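Local atomic coordinates of superoxide dismutase [Cu-Zn] (Bacteroidetes bacterium GWA2_30_7, PDB entry 7B4O), a protein that probably catalyses the dismutation of superoxide to dioxygen and hydrogen peroxide in its copper-zinc form, and is seen here with zinc in its metal sites. Residues C58-S61 with D62-A66. Residues are numbered along the deposited sequence; the frame is centred on the assembly and turned at random.
Sequences CSAS and DGTSA
Ala60 and Ser65 meet in a local contact round a type I beta turn, Ala60 to Gly63, in the long loop between strands 46-53 and 89-95 of the Cu,Zn superoxide dismutase beta-barrel. This is the disulfide-bearing part of that loop: Cys58 is bonded to Cys146 on strand 143-151, and the residues leading into the turn, Cys58 and Ser59, pack on Tyr14 and Val12 of the second subunit. Gly63 N closes the turn on Ala60 O at 3.2 Å, and Gly63 takes up a positive phi of 74° that suits glycine. Ser65 reaches back across the turn. With chi1 at 50°, its OG lies between its own backbone N and carbonyl carbon and accepts from Ala60 N at 3.0 Å, while donating to Asp57 O. An alanine here would lack OG and is likely to leave both Ala60 N and Asp57 O without this partner. The methyl of Ala60 lies against Ser65 CB at 3.6 Å. Asp62 OD1 comes within 3.7 Å of Ala60 CB and forms an Asx turn, taking Thr64 N at 3.1 Å and, from the same face of the carboxylate, Thr64 OG1 at 2.7 Å.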
loop_
_atom_site.group_PDB
_atom_site.type_symbol
_atom_site.label_atom_id
_atom_site.label_comp_id
_atom_site.label_asym_id
_atom_site.label_seq_id
_atom_site.Cartn_x
_atom_site.Cartn_y
_atom_site.Cartn_z
ATOM N N CYS A 58 -3.690 -6.562 2.007
ATOM C CA CYS A 58 -4.736 -6.241 3.005
ATOM C C CYS A 58 -6.107 -6.709 2.503
ATOM O O CYS A 58 -7.122 -6.197 3.006
ATOM C CB CYS A 58 -4.731 -4.754 3.328
ATOM S SG CYS A 58 -3.220 -4.185 4.153
ATOM N N SER A 59 -6.149 -7.687 1.596
ATOM C CA SER A 59 -7.412 -8.144 0.961
ATOM C C SER A 59 -8.268 -8.985 1.924
ATOM O O SER A 59 -9.479 -9.009 1.741
ATOM C CB SER A 59 -7.144 -8.860 -0.332
ATOM O OG SER A 59 -6.416 -10.044 -0.115
ATOM N N ALA A 60 -7.685 -9.687 2.894
ATOM C CA ALA A 60 -8.462 -10.598 3.773
ATOM C C ALA A 60 -9.332 -9.807 4.753
ATOM O O ALA A 60 -8.876 -8.768 5.262
ATOM C CB ALA A 60 -7.555 -11.529 4.526
ATOM N N SER A 61 -10.524 -10.343 5.054
ATOM C CA SER A 61 -11.491 -9.771 6.023
ATOM C C SER A 61 -10.838 -9.521 7.393
ATOM O O SER A 61 -11.246 -8.595 8.111
ATOM C CB SER A 61 -12.700 -10.678 6.152
ATOM O OG SER A 61 -12.349 -11.969 6.647
ATOM N N ASP A 62 -9.867 -10.359 7.764
ATOM C CA ASP A 62 -9.277 -10.391 9.129
ATOM C C ASP A 62 -7.790 -10.024 9.089
ATOM O O ASP A 62 -7.108 -10.265 10.105
ATOM C CB ASP A 62 -9.498 -11.769 9.759
ATOM C CG ASP A 62 -8.892 -12.914 8.966
ATOM O OD1 ASP A 62 -8.191 -12.637 7.957
ATOM O OD2 ASP A 62 -9.123 -14.080 9.359
ATOM N N GLY A 63 -7.284 -9.545 7.957
ATOM C CA GLY A 63 -5.877 -9.113 7.805
ATOM C C GLY A 63 -4.887 -10.267 7.740
ATOM O O GLY A 63 -3.686 -10.001 7.709
ATOM N N THR A 64 -5.341 -11.513 7.663
ATOM C CA THR A 64 -4.428 -12.684 7.671
ATOM C C THR A 64 -3.619 -12.741 6.369
ATOM O O THR A 64 -2.550 -13.356 6.373
ATOM C CB THR A 64 -5.174 -13.989 7.961
ATOM O OG1 THR A 64 -6.228 -14.150 7.014
ATOM C CG2 THR A 64 -5.695 -14.017 9.379
ATOM N N SER A 65 -4.098 -12.120 5.293
ATOM C CA SER A 65 -3.390 -12.029 3.991
ATOM C C SER A 65 -2.029 -11.329 4.147
ATOM O O SER A 65 -1.187 -11.483 3.249
ATOM C CB SER A 65 -4.260 -11.338 2.990
ATOM O OG SER A 65 -4.778 -10.108 3.504
ATOM N N ALA A 66 -1.823 -10.551 5.207
ATOM C CA ALA A 66 -0.564 -9.807 5.429
ATOM C C ALA A 66 0.548 -10.784 5.838
ATOM O O ALA A 66 1.734 -10.377 5.839
ATOM C CB ALA A 66 -0.754 -8.712 6.442
#